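Botulinum neurotoxin type G (Clostridium botulinum, PDB 3MPP) targets the toxin to nerve cells through its receptor-binding domain, the part present here, so that its zinc-protease light chain can be delivered into the host cytosol. Local coordinates at residues I352-I365 with I411-I423. The protein carries 4 engineered substitutions. Sequence-based numbering, arbitrary orientation.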
loop_
_atom_site.group_PDB
_atom_site.type_symbol
_atom_site.label_atom_id
_atom_site.label_comp_id
_atom_site.label_asym_id
_atom_site.label_seq_id
_atom_site.Cartn_x
_atom_site.Cartn_y
_atom_site.Cartn_z
ATOM N N ILE A 352 -12.314 -11.474 9.745
ATOM C CA ILE A 352 -11.151 -10.628 9.510
ATOM C C ILE A 352 -11.354 -9.311 10.248
ATOM O O ILE A 352 -12.427 -8.706 10.196
ATOM C CB ILE A 352 -10.892 -10.380 8.010
ATOM C CG1 ILE A 352 -10.778 -11.703 7.257
ATOM C CG2 ILE A 352 -9.597 -9.621 7.804
ATOM C CD1 ILE A 352 -10.146 -11.547 5.882
ATOM N N LYS A 353 -10.315 -8.875 10.947
ATOM C CA LYS A 353 -10.446 -7.746 11.848
ATOM C C LYS A 353 -9.286 -6.770 11.650
ATOM O O LYS A 353 -8.281 -7.091 11.020
ATOM C CB LYS A 353 -10.449 -8.236 13.299
ATOM C CG LYS A 353 -11.425 -9.344 13.621
ATOM C CD LYS A 353 -12.855 -8.848 13.761
ATOM C CE LYS A 353 -13.034 -7.989 14.984
ATOM N NZ LYS A 353 -14.474 -7.986 15.383
ATOM N N LYS A 354 -9.437 -5.574 12.203
ATOM C CA LYS A 354 -8.331 -4.628 12.292
ATOM C C LYS A 354 -8.371 -3.973 13.672
ATOM O O LYS A 354 -8.941 -2.892 13.849
ATOM C CB LYS A 354 -8.428 -3.561 11.198
ATOM C CG LYS A 354 -7.080 -3.053 10.765
ATOM C CD LYS A 354 -7.177 -1.704 10.073
ATOM C CE LYS A 354 -7.929 -1.788 8.772
ATOM N NZ LYS A 354 -7.744 -0.526 8.001
ATOM N N TYR A 355 -7.777 -4.642 14.653
ATOM C CA TYR A 355 -7.859 -4.204 16.045
ATOM C C TYR A 355 -6.993 -2.992 16.401
ATOM O O TYR A 355 -7.227 -2.331 17.418
ATOM C CB TYR A 355 -7.476 -5.358 16.980
ATOM C CG TYR A 355 -8.481 -6.473 17.041
ATOM C CD1 TYR A 355 -9.757 -6.262 17.555
ATOM C CD2 TYR A 355 -8.145 -7.745 16.613
ATOM C CE1 TYR A 355 -10.668 -7.293 17.625
ATOM C CE2 TYR A 355 -9.041 -8.779 16.682
ATOM C CZ TYR A 355 -10.293 -8.553 17.186
ATOM O OH TYR A 355 -11.163 -9.595 17.241
ATOM N N TYR A 356 -5.973 -2.716 15.597
ATOM C CA TYR A 356 -5.012 -1.666 15.934
ATOM C C TYR A 356 -4.139 -1.410 14.718
ATOM O O TYR A 356 -4.316 -2.058 13.688
ATOM C CB TYR A 356 -4.157 -2.101 17.124
ATOM C CG TYR A 356 -3.738 -3.549 16.991
ATOM C CD1 TYR A 356 -2.759 -3.914 16.088
ATOM C CD2 TYR A 356 -4.342 -4.551 17.750
ATOM C CE1 TYR A 356 -2.372 -5.239 15.933
ATOM C CE2 TYR A 356 -3.964 -5.897 17.599
ATOM C CZ TYR A 356 -2.977 -6.223 16.686
ATOM O OH TYR A 356 -2.578 -7.530 16.516
ATOM N N GLU A 357 -3.180 -0.497 14.852
ATOM C CA GLU A 357 -2.388 0.005 13.721
ATOM C C GLU A 357 -3.259 0.217 12.475
ATOM O O GLU A 357 -2.946 -0.255 11.390
ATOM C CB GLU A 357 -1.148 -0.871 13.432
ATOM C CG GLU A 357 -1.415 -2.327 13.032
ATOM C CD GLU A 357 -0.133 -3.098 12.716
ATOM O OE1 GLU A 357 0.941 -2.469 12.569
ATOM O OE2 GLU A 357 -0.194 -4.340 12.611
ATOM N N LYS A 358 -4.340 0.969 12.651
ATOM C CA LYS A 358 -5.415 1.041 11.662
ATOM C C LYS A 358 -5.083 1.795 10.368
ATOM O O LYS A 358 -5.850 1.746 9.410
ATOM C CB LYS A 358 -6.686 1.598 12.312
ATOM C CG LYS A 358 -7.301 0.629 13.316
ATOM C CD LYS A 358 -8.415 1.291 14.133
ATOM C CE LYS A 358 -8.962 0.326 15.181
ATOM N NZ LYS A 358 -10.300 0.745 15.696
ATOM N N THR A 359 -3.941 2.472 10.335
ATOM C CA THR A 359 -3.490 3.136 9.116
ATOM C C THR A 359 -2.622 2.216 8.265
ATOM O O THR A 359 -2.267 2.556 7.139
ATOM C CB THR A 359 -2.698 4.404 9.423
ATOM O OG1 THR A 359 -1.448 4.054 10.034
ATOM C CG2 THR A 359 -3.497 5.296 10.366
ATOM N N THR A 360 -2.280 1.049 8.800
ATOM C CA THR A 360 -1.440 0.105 8.066
ATOM C C THR A 360 -2.297 -0.840 7.233
ATOM O O THR A 360 -3.528 -0.798 7.296
ATOM C CB THR A 360 -0.523 -0.714 9.014
ATOM O OG1 THR A 360 -1.296 -1.687 9.727
ATOM C CG2 THR A 360 0.167 0.211 10.012
ATOM N N TYR A 361 -1.650 -1.711 6.469
ATOM C CA TYR A 361 -2.384 -2.651 5.640
ATOM C C TYR A 361 -2.493 -4.040 6.294
ATOM O O TYR A 361 -2.879 -4.997 5.647
ATOM C CB TYR A 361 -1.723 -2.750 4.264
ATOM C CG TYR A 361 -1.575 -1.402 3.576
ATOM C CD1 TYR A 361 -2.484 -0.364 3.824
ATOM C CD2 TYR A 361 -0.562 -1.183 2.656
ATOM C CE1 TYR A 361 -2.359 0.887 3.178
ATOM C CE2 TYR A 361 -0.425 0.049 2.010
ATOM C CZ TYR A 361 -1.326 1.077 2.274
ATOM O OH TYR A 361 -1.180 2.286 1.622
ATOM N N ASN A 362 -2.153 -4.130 7.576
ATOM C CA ASN A 362 -2.265 -5.379 8.316
ATOM C C ASN A 362 -3.684 -5.674 8.798
ATOM O O ASN A 362 -4.493 -4.777 8.975
ATOM C CB ASN A 362 -1.336 -5.345 9.523
ATOM C CG ASN A 362 0.114 -5.203 9.125
ATOM O OD1 ASN A 362 0.704 -6.119 8.542
ATOM N ND2 ASN A 362 0.694 -4.042 9.413
ATOM N N CYS A 363 -3.967 -6.943 9.043
ATOM C CA CYS A 363 -5.250 -7.345 9.597
ATOM C C CYS A 363 -5.023 -8.595 10.431
ATOM O O CYS A 363 -3.954 -9.201 10.365
ATOM C CB CYS A 363 -6.270 -7.611 8.480
ATOM S SG CYS A 363 -5.824 -9.011 7.431
ATOM N N GLN A 364 -6.017 -8.954 11.237
ATOM C CA GLN A 364 -5.938 -10.135 12.096
ATOM C C GLN A 364 -7.059 -11.085 11.707
ATOM O O GLN A 364 -8.069 -10.654 11.148
ATOM C CB GLN A 364 -6.111 -9.744 13.573
ATOM C CG GLN A 364 -5.033 -8.784 14.114
ATOM C CD GLN A 364 -5.249 -7.334 13.696
ATOM O OE1 GLN A 364 -6.381 -6.825 13.695
ATOM N NE2 GLN A 364 -4.158 -6.657 13.353
ATOM N N ILE A 365 -6.892 -12.372 11.999
ATOM C CA ILE A 365 -7.932 -13.350 11.666
ATOM C C ILE A 365 -8.366 -14.063 12.937
ATOM O O ILE A 365 -7.557 -14.713 13.587
ATOM C CB ILE A 365 -7.444 -14.375 10.619
ATOM C CG1 ILE A 365 -6.889 -13.649 9.395
ATOM C CG2 ILE A 365 -8.587 -15.337 10.229
ATOM C CD1 ILE A 365 -5.797 -14.388 8.648
ATOM N N ILE A 411 1.104 -4.030 24.259
ATOM C CA ILE A 411 1.405 -5.367 23.740
ATOM C C ILE A 411 1.287 -5.432 22.217
ATOM O O ILE A 411 2.084 -6.086 21.552
ATOM C CB ILE A 411 0.511 -6.456 24.406
ATOM C CG1 ILE A 411 0.995 -7.859 24.034
ATOM C CG2 ILE A 411 -0.941 -6.284 24.017
ATOM C CD1 ILE A 411 2.493 -8.022 24.115
ATOM N N ASN A 412 0.315 -4.728 21.652
ATOM C CA ASN A 412 0.089 -4.826 20.211
ATOM C C ASN A 412 1.223 -4.232 19.364
ATOM O O ASN A 412 1.314 -4.495 18.173
ATOM C CB ASN A 412 -1.278 -4.236 19.828
ATOM C CG ASN A 412 -2.439 -4.974 20.490
ATOM O OD1 ASN A 412 -2.384 -6.194 20.695
ATOM N ND2 ASN A 412 -3.499 -4.243 20.812
ATOM N N LYS A 413 2.104 -3.450 19.980
ATOM C CA LYS A 413 3.225 -2.895 19.240
ATOM C C LYS A 413 4.402 -3.870 19.187
ATOM O O LYS A 413 5.287 -3.737 18.343
ATOM C CB LYS A 413 3.656 -1.558 19.851
ATOM C CG LYS A 413 2.605 -0.468 19.688
ATOM C CD LYS A 413 2.906 0.750 20.547
ATOM C CE LYS A 413 1.818 1.800 20.386
ATOM N NZ LYS A 413 0.464 1.196 20.535
ATOM N N LEU A 414 4.391 -4.838 20.095
ATOM C CA LEU A 414 5.499 -5.772 20.304
ATOM C C LEU A 414 5.242 -7.167 19.723
ATOM O O LEU A 414 6.177 -7.863 19.332
ATOM C CB LEU A 414 5.724 -5.953 21.810
ATOM C CG LEU A 414 5.920 -4.701 22.672
ATOM C CD1 LEU A 414 5.982 -5.064 24.153
ATOM C CD2 LEU A 414 7.186 -3.959 22.249
ATOM N N ARG A 415 3.974 -7.580 19.730
ATOM C CA ARG A 415 3.570 -8.943 19.363
ATOM C C ARG A 415 2.900 -8.912 17.986
ATOM O O ARG A 415 1.700 -8.645 17.869
ATOM C CB ARG A 415 2.620 -9.498 20.444
ATOM C CG ARG A 415 2.009 -10.888 20.179
ATOM C CD ARG A 415 0.910 -11.216 21.228
ATOM N NE ARG A 415 -0.214 -10.272 21.134
ATOM C CZ ARG A 415 -1.052 -9.997 22.131
ATOM N NH1 ARG A 415 -0.904 -10.596 23.301
ATOM N NH2 ARG A 415 -2.039 -9.116 21.965
ATOM N N LEU A 416 3.681 -9.176 16.945
ATOM C CA LEU A 416 3.263 -8.883 15.572
ATOM C C LEU A 416 2.946 -10.138 14.761
ATOM O O LEU A 416 2.498 -10.032 13.628
ATOM C CB LEU A 416 4.347 -8.061 14.850
ATOM C CG LEU A 416 4.769 -6.749 15.529
ATOM C CD1 LEU A 416 5.923 -6.066 14.778
ATOM C CD2 LEU A 416 3.563 -5.797 15.690
ATOM N N GLY A 417 3.186 -11.315 15.340
ATOM C CA GLY A 417 2.928 -12.574 14.644
ATOM C C GLY A 417 1.484 -12.871 14.221
ATOM O O GLY A 417 1.236 -13.795 13.444
ATOM N N CYS A 418 0.523 -12.127 14.758
ATOM C CA CYS A 418 -0.872 -12.315 14.370
ATOM C C CYS A 418 -1.306 -11.257 13.371
ATOM O O CYS A 418 -2.496 -11.096 13.120
ATOM C CB CYS A 418 -1.809 -12.246 15.589
ATOM S SG CYS A 418 -1.527 -10.799 16.661
ATOM N N ASN A 419 -0.350 -10.548 12.788
ATOM C CA ASN A 419 -0.713 -9.517 11.808
ATOM C C ASN A 419 -0.347 -9.984 10.421
ATOM O O ASN A 419 0.806 -10.319 10.167
ATOM C CB ASN A 419 -0.018 -8.192 12.120
ATOM C CG ASN A 419 -0.388 -7.661 13.482
ATOM O OD1 ASN A 419 -1.527 -7.817 13.918
ATOM N ND2 ASN A 419 0.571 -7.038 14.166
ATOM N N TRP A 420 -1.334 -9.975 9.526
ATOM C CA TRP A 420 -1.174 -10.527 8.191
ATOM C C TRP A 420 -1.482 -9.508 7.113
ATOM O O TRP A 420 -2.245 -8.559 7.345
ATOM C CB TRP A 420 -2.144 -11.705 8.017
ATOM C CG TRP A 420 -1.966 -12.831 9.032
ATOM C CD1 TRP A 420 -2.638 -12.984 10.220
ATOM C CD2 TRP A 420 -1.066 -13.957 8.933
ATOM N NE1 TRP A 420 -2.202 -14.137 10.866
ATOM C CE2 TRP A 420 -1.251 -14.751 10.096
ATOM C CE3 TRP A 420 -0.127 -14.367 7.981
ATOM C CZ2 TRP A 420 -0.533 -15.935 10.323
ATOM C CZ3 TRP A 420 0.588 -15.548 8.210
ATOM C CH2 TRP A 420 0.387 -16.307 9.379
ATOM N N GLN A 421 -0.893 -9.714 5.936
ATOM C CA GLN A 421 -1.325 -8.997 4.741
ATOM C C GLN A 421 -1.536 -9.978 3.602
ATOM O O GLN A 421 -0.863 -11.013 3.515
ATOM C CB GLN A 421 -0.296 -7.931 4.343
ATOM C CG GLN A 421 -0.084 -6.859 5.429
ATOM C CD GLN A 421 0.902 -5.797 5.004
ATOM O OE1 GLN A 421 0.942 -5.406 3.837
ATOM N NE2 GLN A 421 1.699 -5.311 5.954
ATOM N N PHE A 422 -2.482 -9.649 2.739
ATOM C CA PHE A 422 -2.804 -10.477 1.590
ATOM C C PHE A 422 -2.188 -9.875 0.317
ATOM O O PHE A 422 -2.379 -8.685 0.022
ATOM C CB PHE A 422 -4.322 -10.591 1.451
ATOM C CG PHE A 422 -4.980 -11.418 2.560
ATOM C CD1 PHE A 422 -5.132 -12.798 2.429
ATOM C CD2 PHE A 422 -5.439 -10.814 3.722
ATOM C CE1 PHE A 422 -5.734 -13.562 3.432
ATOM C CE2 PHE A 422 -6.052 -11.574 4.742
ATOM C CZ PHE A 422 -6.193 -12.948 4.591
ATOM N N ILE A 423 -1.473 -10.698 -0.441
ATOM C CA ILE A 423 -0.731 -10.225 -1.615
ATOM C C ILE A 423 -1.302 -10.801 -2.918
ATOM O O ILE A 423 -1.114 -11.975 -3.214
ATOM C CB ILE A 423 0.773 -10.623 -1.537
ATOM C CG1 ILE A 423 1.355 -10.330 -0.155
ATOM C CG2 ILE A 423 1.571 -9.894 -2.614
ATOM C CD1 ILE A 423 2.887 -10.624 -0.074
HETATM O O HOH W 1 -0.873 -8.490 19.042
HETATM O O HOH W 2 -3.551 -7.089 3.706
HETATM O O HOH W 3 -4.486 -12.988 13.239
#
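Cys363 and Trp420 form a single antiparallel hydrogen-bonded pair (Cys363 N to Trp420 O and Trp420 N to Cys363 O, both 2.9 Å), and waters link Tyr361 O to Phe422 N and Cys418 O to Ile365 N. Asn419 OD1 accepts two hydrogen bonds: Tyr356 OH, at 2.8 Å, lies in the carbonyl plane on a lone pair, whereas Gln364 NE2, at 2.9 Å, comes from above that plane. Gln364 reaches it through a bend at chi2 (78°), while its OE1 accepts from Tyr355 N. The Tyr356 ring stacks against the Asn412 amide, planes 21° apart, with Asn412 CB over the ring centre; a water that accepts from Arg415 NE donates to Tyr356 OH. Next to the bridge, Gln421 NE2 donates to Asn362 OD1 at 2.9 Å, from 53° above the carbonyl plane. Around it, Ile365 CD1 makes a CH-pi contact over the five-membered ring of Trp420, and Cys363 SG a sulfur-aromatic one at the edge of the Phe422 ring, 3.7 Å from Phe422 CE2. The hairpin loop between strands 346-353 and 364-368 is thus fastened to strand 420-423 of the beta-trefoil subdomain, with the Cys418 side chain about 7 Å from that of Trp402, the probable ganglioside-binding residue.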